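Local coordinates for cellulosomal-scaffolding protein A (Clostridium thermocellum, PDB 4B9F) that probably binds crystalline cellulose through this family 3a carbohydrate-binding module, anchoring the cellulosome to its substrate, at residues Ser29-Leu34 with Leu101-His106; Leu37-Tyr42 with Leu92-Thr97; Cys55-Ile60 with Gly69-Val74. All blocks are in the same frame, centred on the assembly; numbering follows the deposited sequence.

Interaction 1 (Ser29-Leu34 with Leu101-His106)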
# COMPACT_ATOMS: atom_id res chain seq x y z
N SER A 29 -13.20 -14.45 -10.92
CA SER A 29 -14.49 -15.13 -10.76
C SER A 29 -14.68 -15.70 -9.36
O SER A 29 -15.77 -16.15 -9.02
CB SER A 29 -14.62 -16.26 -11.77
OG SER A 29 -14.58 -15.78 -13.11
N SER A 30 -13.62 -15.69 -8.56
CA SER A 30 -13.69 -16.28 -7.23
C SER A 30 -13.19 -15.32 -6.17
O SER A 30 -12.41 -14.42 -6.47
CB SER A 30 -12.89 -17.58 -7.17
OG SER A 30 -13.50 -18.59 -7.96
N ALA A 31 -13.63 -15.53 -4.94
CA ALA A 31 -13.21 -14.71 -3.82
C ALA A 31 -11.71 -14.83 -3.53
O ALA A 31 -11.09 -15.85 -3.82
CB ALA A 31 -14.03 -15.05 -2.57
N ILE A 32 -11.16 -13.76 -2.97
CA ILE A 32 -9.77 -13.70 -2.55
C ILE A 32 -9.72 -13.54 -1.03
O ILE A 32 -10.45 -12.74 -0.45
CB ILE A 32 -9.05 -12.50 -3.21
CG1 ILE A 32 -8.90 -12.73 -4.72
CG2 ILE A 32 -7.69 -12.26 -2.57
CD1 ILE A 32 -8.40 -11.52 -5.47
N ASP A 33 -8.87 -14.34 -0.39
CA ASP A 33 -8.64 -14.29 1.05
C ASP A 33 -7.68 -13.15 1.35
O ASP A 33 -6.49 -13.24 1.05
CB ASP A 33 -8.04 -15.63 1.49
CG ASP A 33 -7.83 -15.72 2.99
OD1 ASP A 33 -7.93 -14.71 3.70
OD2 ASP A 33 -7.54 -16.85 3.46
N LEU A 34 -8.18 -12.07 1.95
CA LEU A 34 -7.33 -10.91 2.24
C LEU A 34 -6.20 -11.21 3.22
O LEU A 34 -5.17 -10.54 3.20
CB LEU A 34 -8.16 -9.74 2.76
CG LEU A 34 -8.94 -8.96 1.71
CD1 LEU A 34 -9.69 -7.82 2.38
CD2 LEU A 34 -8.02 -8.42 0.63
N LEU A 101 -12.33 -10.64 -0.24
CA LEU A 101 -12.63 -9.75 -1.34
C LEU A 101 -13.38 -10.54 -2.41
O LEU A 101 -12.77 -11.34 -3.14
CB LEU A 101 -11.34 -9.16 -1.90
CG LEU A 101 -11.48 -7.93 -2.80
CD1 LEU A 101 -12.12 -6.80 -2.02
CD2 LEU A 101 -10.12 -7.52 -3.34
N GLU A 102 -14.69 -10.34 -2.48
CA GLU A 102 -15.54 -11.07 -3.43
C GLU A 102 -15.31 -10.60 -4.86
O GLU A 102 -14.79 -9.50 -5.07
CB GLU A 102 -17.02 -10.84 -3.07
CG GLU A 102 -17.43 -11.35 -1.69
CD GLU A 102 -17.50 -12.86 -1.61
OE1 GLU A 102 -17.49 -13.53 -2.67
OE2 GLU A 102 -17.58 -13.40 -0.49
N PRO A 103 -15.70 -11.42 -5.85
CA PRO A 103 -15.62 -10.93 -7.23
C PRO A 103 -16.38 -9.62 -7.39
O PRO A 103 -17.52 -9.51 -6.94
CB PRO A 103 -16.32 -12.04 -8.03
CG PRO A 103 -16.13 -13.27 -7.20
CD PRO A 103 -16.19 -12.80 -5.77
N GLY A 104 -15.73 -8.63 -8.00
CA GLY A 104 -16.36 -7.34 -8.22
C GLY A 104 -16.27 -6.37 -7.05
O GLY A 104 -16.67 -5.21 -7.16
N ALA A 105 -15.76 -6.85 -5.91
CA ALA A 105 -15.57 -6.00 -4.74
C ALA A 105 -14.20 -5.33 -4.80
O ALA A 105 -13.30 -5.81 -5.49
CB ALA A 105 -15.70 -6.82 -3.45
N HIS A 106 -14.03 -4.24 -4.06
CA HIS A 106 -12.71 -3.65 -3.92
C HIS A 106 -12.42 -3.29 -2.48
O HIS A 106 -13.34 -3.14 -1.67
CB HIS A 106 -12.51 -2.44 -4.85
CG HIS A 106 -13.32 -1.24 -4.49
ND1 HIS A 106 -14.58 -1.00 -5.01
CD2 HIS A 106 -13.04 -0.18 -3.69
CE1 HIS A 106 -15.04 0.15 -4.54
NE2 HIS A 106 -14.12 0.67 -3.74
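Ile32 and Leu101 lie opposite each other as an antiparallel hydrogen-bonded pair, joining the very short strands 32-33 and 100-101. Ile32 N donates to Leu101 O at 2.9 Å, and Leu101 N answers by donating to Ile32 O at 2.8 Å. Next to this pair Ala31 CA comes to 3.5 Å from Leu101 O in a CA-H...O contact. Asn26 ND2 also donates to Leu101 O, so two N-H donors, Ile32 N and Asn26 ND2, hold this carbonyl oxygen, with the CA-H contact a weak addition.

The apolar contacts gather on the face where Ile32 and Leu101 both point, with Ile32 CB and Leu101 CB 4.3 Å apart. A beta-branched isoleucine suits the extended backbone there. Leu34 starts off to one side, but its end comes nearer, with CD2 4.2 Å from Leu101 CB. Both leucines continue onto Ile60 of strand 51-61, so the small two-stranded sheet packs on the larger one.

A third group of contacts depends on the type II turn from Glu102 to Ala105. Proline suits its second position, where phi is restricted, and glycine its third, where phi is positive (85°). The Pro103 ring is turned toward the other segment: CG lies 3.4 Å from Ser29 O, and CD comes to 3.8 Å from Ala31 N. Glu102 first points away, but a bend at chi2 (-72°) turns its CD so that OE1 can come to 3.8 Å from Ala31 CB.

The backbone thus supplies the directional bonds, while the side chains divide by character: Ile32, Leu34 and Leu101 are buried, whereas Ser29, Ser30 and Glu102 meet solvent, so the paired backbone is shielded by apolar side chains on the Ile32-Leu101 face while the polar residues stay at the surface.

Interaction 2 (Leu37-Tyr42 with Leu92-Thr97)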
# COMPACT_ATOMS: atom_id res chain seq x y z
N LEU A 37 -3.19 -11.58 1.23
CA LEU A 37 -2.81 -10.52 0.30
C LEU A 37 -1.81 -9.57 0.93
O LEU A 37 -2.01 -9.09 2.04
CB LEU A 37 -4.03 -9.73 -0.15
CG LEU A 37 -3.77 -8.60 -1.15
CD1 LEU A 37 -3.26 -9.15 -2.49
CD2 LEU A 37 -5.02 -7.77 -1.35
N THR A 38 -0.72 -9.30 0.22
CA THR A 38 0.21 -8.26 0.67
C THR A 38 0.46 -7.26 -0.46
O THR A 38 0.39 -7.62 -1.64
CB THR A 38 1.54 -8.83 1.17
OG1 THR A 38 2.11 -9.65 0.15
CG2 THR A 38 1.34 -9.66 2.44
N LEU A 39 0.74 -6.02 -0.07
CA LEU A 39 1.00 -4.93 -1.00
C LEU A 39 2.33 -4.30 -0.64
O LEU A 39 2.64 -4.16 0.55
CB LEU A 39 -0.10 -3.87 -0.89
CG LEU A 39 -1.54 -4.38 -1.02
CD1 LEU A 39 -2.55 -3.28 -0.69
CD2 LEU A 39 -1.80 -4.92 -2.41
N ARG A 40 3.12 -3.91 -1.64
CA ARG A 40 4.42 -3.31 -1.35
C ARG A 40 4.54 -1.92 -1.94
O ARG A 40 4.19 -1.69 -3.11
CB ARG A 40 5.56 -4.18 -1.89
CG ARG A 40 5.62 -5.55 -1.28
CD ARG A 40 6.82 -6.34 -1.76
NE ARG A 40 6.74 -7.69 -1.24
CZ ARG A 40 7.57 -8.67 -1.56
NH1 ARG A 40 8.59 -8.45 -2.39
NH2 ARG A 40 7.39 -9.88 -1.05
N TYR A 41 5.03 -1.00 -1.11
CA TYR A 41 5.35 0.36 -1.51
C TYR A 41 6.85 0.57 -1.29
O TYR A 41 7.33 0.56 -0.16
CB TYR A 41 4.53 1.37 -0.67
CG TYR A 41 4.84 2.80 -1.04
CD1 TYR A 41 4.19 3.41 -2.11
CD2 TYR A 41 5.81 3.54 -0.36
CE1 TYR A 41 4.49 4.71 -2.48
CE2 TYR A 41 6.11 4.84 -0.72
CZ TYR A 41 5.44 5.42 -1.79
OH TYR A 41 5.71 6.70 -2.19
N TYR A 42 7.59 0.76 -2.39
CA TYR A 42 9.05 0.82 -2.34
C TYR A 42 9.55 2.25 -2.29
O TYR A 42 9.07 3.13 -3.02
CB TYR A 42 9.64 0.16 -3.59
CG TYR A 42 9.17 -1.24 -3.87
CD1 TYR A 42 9.81 -2.33 -3.30
CD2 TYR A 42 8.13 -1.48 -4.77
CE1 TYR A 42 9.41 -3.63 -3.59
CE2 TYR A 42 7.72 -2.78 -5.07
CZ TYR A 42 8.37 -3.84 -4.48
OH TYR A 42 7.98 -5.12 -4.80
N LEU A 92 7.41 -0.66 2.48
CA LEU A 92 6.31 -0.91 3.38
C LEU A 92 5.52 -2.08 2.81
O LEU A 92 5.18 -2.09 1.62
CB LEU A 92 5.41 0.32 3.45
CG LEU A 92 4.02 0.11 4.05
CD1 LEU A 92 4.10 -0.07 5.56
CD2 LEU A 92 3.09 1.27 3.71
N GLU A 93 5.28 -3.08 3.64
CA GLU A 93 4.41 -4.17 3.28
C GLU A 93 3.11 -4.04 4.04
O GLU A 93 3.11 -4.03 5.28
CB GLU A 93 5.04 -5.52 3.61
CG GLU A 93 4.19 -6.68 3.13
CD GLU A 93 4.51 -7.98 3.85
OE1 GLU A 93 4.18 -8.09 5.05
OE2 GLU A 93 5.08 -8.88 3.20
N ILE A 94 2.02 -3.89 3.30
CA ILE A 94 0.69 -3.82 3.88
C ILE A 94 0.09 -5.22 3.83
O ILE A 94 0.16 -5.90 2.80
CB ILE A 94 -0.21 -2.80 3.14
CG1 ILE A 94 0.33 -1.38 3.36
CG2 ILE A 94 -1.65 -2.91 3.63
CD1 ILE A 94 -0.39 -0.30 2.56
N SER A 95 -0.49 -5.64 4.95
CA SER A 95 -1.16 -6.93 5.05
C SER A 95 -2.48 -6.77 5.81
O SER A 95 -2.80 -5.67 6.29
CB SER A 95 -0.25 -7.97 5.72
OG SER A 95 0.12 -7.54 7.01
N PHE A 96 -3.22 -7.86 5.93
CA PHE A 96 -4.58 -7.83 6.48
C PHE A 96 -4.76 -8.96 7.46
O PHE A 96 -4.31 -10.09 7.21
CB PHE A 96 -5.62 -7.95 5.37
CG PHE A 96 -5.46 -6.92 4.29
CD1 PHE A 96 -4.58 -7.13 3.23
CD2 PHE A 96 -6.17 -5.73 4.35
CE1 PHE A 96 -4.40 -6.17 2.26
CE2 PHE A 96 -6.00 -4.76 3.36
CZ PHE A 96 -5.11 -4.99 2.31
N THR A 97 -5.43 -8.68 8.57
CA THR A 97 -5.66 -9.69 9.59
C THR A 97 -6.73 -10.69 9.18
O THR A 97 -6.80 -11.79 9.73
CB THR A 97 -6.06 -9.06 10.93
OG1 THR A 97 -7.28 -8.32 10.78
CG2 THR A 97 -4.96 -8.12 11.44
O HOH W 1 -2.34 -10.22 4.44
O HOH W 2 4.83 -9.12 0.35
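Glu93 lies across from Arg40, yet its side chain leans over Thr38. CB starts 4.1 Å from Leu39 O. CG, set anti to the backbone N (chi1 -175°), lies 3.9 Å from both Leu39 O and Thr38 CB. CD then meets the Thr38 methyl, CG2, and the two side chains cross obliquely. At the tip OE2 accepts a hydrogen bond from water 2 at 2.9 Å. The same water is bonded to Thr38 OG1 and accepts from Arg40 NE at 2.9 Å, in the plane of the guanidinium. Arg40 NE and Glu93 OE2 stay 4.9 Å apart, so the opposite charges are probably coupled through water rather than directly.

Underneath runs the antiparallel ladder of a beta-sandwich sheet: Leu39 pairs with Ile94 and Tyr41 with Leu92, each by two backbone hydrogen bonds, and strands 142-145 and 74-85 flank the two. The opposite face to Glu93 is apolar, as befits the layer between the sheets; Leu39 and Ile94 touch at CB and press on Phe22 of strand 20-26. Tyr41 lies on this face too, and its hydroxyl is hydrogen-bonded to Asn8 ND2. Phe96, at the strand end, turns the edge of its ring to Leu37 O, which lies in the ring plane 3.4 Å from Phe96 CD1. Beside it Leu37 CD2 packs 4.0 Å from Phe96 CE1, the two side chains pointing the same way.

Interaction 3 (Cys55-Ile60 with Gly69-Val74)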
# COMPACT_ATOMS: atom_id res chain seq x y z
N CYS A 55 -3.07 2.81 9.40
CA CYS A 55 -4.05 3.05 8.35
C CYS A 55 -5.06 4.10 8.82
O CYS A 55 -5.69 3.92 9.86
CB CYS A 55 -4.77 1.75 7.99
SG CYS A 55 -5.94 1.92 6.65
N ASP A 56 -5.20 5.19 8.06
CA ASP A 56 -6.19 6.25 8.38
C ASP A 56 -7.61 5.74 8.19
O ASP A 56 -8.55 6.12 8.91
CB ASP A 56 -6.05 7.45 7.44
CG ASP A 56 -4.79 8.26 7.67
OD1 ASP A 56 -4.15 8.13 8.73
OD2 ASP A 56 -4.47 9.08 6.76
N HIS A 57 -7.80 4.91 7.17
CA HIS A 57 -9.12 4.48 6.76
C HIS A 57 -8.97 3.34 5.77
O HIS A 57 -8.20 3.45 4.82
CB HIS A 57 -9.87 5.63 6.08
CG HIS A 57 -11.17 5.23 5.48
ND1 HIS A 57 -12.19 4.67 6.23
CD2 HIS A 57 -11.63 5.27 4.21
CE1 HIS A 57 -13.22 4.41 5.45
NE2 HIS A 57 -12.90 4.76 4.21
N ALA A 58 -9.71 2.26 5.97
CA ALA A 58 -9.80 1.21 4.97
C ALA A 58 -11.19 0.62 4.99
O ALA A 58 -11.81 0.51 6.05
CB ALA A 58 -8.76 0.12 5.21
N ALA A 59 -11.68 0.24 3.82
CA ALA A 59 -12.99 -0.37 3.74
C ALA A 59 -13.07 -1.33 2.58
O ALA A 59 -12.41 -1.13 1.55
CB ALA A 59 -14.10 0.70 3.64
N ILE A 60 -13.87 -2.37 2.76
CA ILE A 60 -14.21 -3.28 1.67
C ILE A 60 -15.57 -2.86 1.14
O ILE A 60 -16.54 -2.78 1.90
CB ILE A 60 -14.25 -4.75 2.14
CG1 ILE A 60 -12.90 -5.16 2.73
CG2 ILE A 60 -14.64 -5.66 0.98
CD1 ILE A 60 -12.92 -6.53 3.42
N GLY A 69 -16.19 -1.35 7.03
CA GLY A 69 -14.99 -0.70 7.53
C GLY A 69 -14.03 -1.72 8.13
O GLY A 69 -14.45 -2.53 8.96
N ILE A 70 -12.77 -1.68 7.71
CA ILE A 70 -11.78 -2.65 8.17
C ILE A 70 -10.46 -1.98 8.57
O ILE A 70 -9.41 -2.61 8.55
CB ILE A 70 -11.50 -3.74 7.10
CG1 ILE A 70 -10.91 -3.13 5.82
CG2 ILE A 70 -12.76 -4.53 6.79
CD1 ILE A 70 -9.95 -4.06 5.13
N THR A 71 -10.52 -0.71 8.95
CA THR A 71 -9.32 0.07 9.21
C THR A 71 -8.32 -0.61 10.15
O THR A 71 -7.12 -0.66 9.87
CB THR A 71 -9.67 1.46 9.74
OG1 THR A 71 -10.54 2.09 8.80
CG2 THR A 71 -8.43 2.31 9.91
N SER A 72 -8.83 -1.15 11.25
CA SER A 72 -7.97 -1.77 12.26
C SER A 72 -7.51 -3.18 11.90
O SER A 72 -6.82 -3.83 12.69
CB SER A 72 -8.67 -1.75 13.62
OG SER A 72 -8.94 -0.42 14.01
N ASN A 73 -7.88 -3.64 10.71
CA ASN A 73 -7.40 -4.93 10.21
C ASN A 73 -6.19 -4.80 9.29
O ASN A 73 -5.63 -5.80 8.83
CB ASN A 73 -8.50 -5.67 9.44
CG ASN A 73 -9.68 -6.03 10.31
OD1 ASN A 73 -9.61 -5.98 11.54
ND2 ASN A 73 -10.77 -6.42 9.66
N VAL A 74 -5.80 -3.56 9.00
CA VAL A 74 -4.72 -3.29 8.07
C VAL A 74 -3.40 -3.09 8.81
O VAL A 74 -3.24 -2.15 9.60
CB VAL A 74 -5.04 -2.06 7.20
CG1 VAL A 74 -3.91 -1.81 6.20
CG2 VAL A 74 -6.36 -2.26 6.47
O HOH W 3 -4.47 0.05 10.65
O HOH W 4 -12.23 4.29 8.94
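Ala58 N donates to Thr71 OG1 at 3.0 Å, so a side-chain hydroxyl serves where a strand would offer a carbonyl. The second bond runs from Ile70 N to Ala58 O at 2.9 Å, with the donor 39° above the carbonyl plane. Threonine suits its place because its two branches divide the work. OG1, anti to the carbonyl carbon (chi1 -56°), meets Ala58, while the methyl CG2 lies against Cys55 O at 3.2 Å. On the apolar side Ala58 CB touches Val74 CG2 at 3.6 Å and Ile70 CG1 at 3.9 Å, contacts that a small residue allows. Cys55 CB packs on Val74 CB, and Ile60 crosses Ile70 at about a right angle, its CD1 3.9 Å from Ile70 CG2.

Two waters form the next layer. Water 4 lies at the edge of the His57 ring, 2.7 Å from ND1, and is also bonded to Thr71 OG1. Water 3 donates to Thr71 O and Val74 O and accepts a weak bond from Cys55 N.

Behind these, Thr71 begins a short 3-10 segment, 71-73, which the bond from Asn73 N to Ile70 O spans. Before it, Gly69 closes on Ala59 as a non-hydrogen-bonded pair, the last step of the hairpin of strands 51-61 and 67-69.

The chain turns a corner at Asp56, whose OD1 forms a salt bridge with Arg112 of strand 106-115. That strand flanks 51-61 on the side away from 67-69, and Ile109 on it receives both Cys55 and Val74. Val74 also opens strand 74-85, where it touches Ile94 and Phe96 of strand 88-96, so the turn leads the chain from one sheet of the sandwich into the other.

In the fold
Interactions 1 and 2 have centres about 17 Å apart, 1 and 3 about 16 Å, and 2 and 3 about 13 Å. Along the chain they enclose one another: 55-60 and 69-74 fall between 37-42 and 92-97, which in turn fall between 29-34 and 101-106. Interaction 2 lies within the five-stranded sheet, interaction 3 at the edge of the six-stranded one, and interaction 1 at one end of the molecule. Ile60 joins 1 to 3, Leu34 packs on Phe96 between 1 and 2, and Val74 against Ile94, with a probable hydrogen bond from Thr97 N to Asn73 O, joins 2 to 3. Together they connect both sheets of the all-beta module.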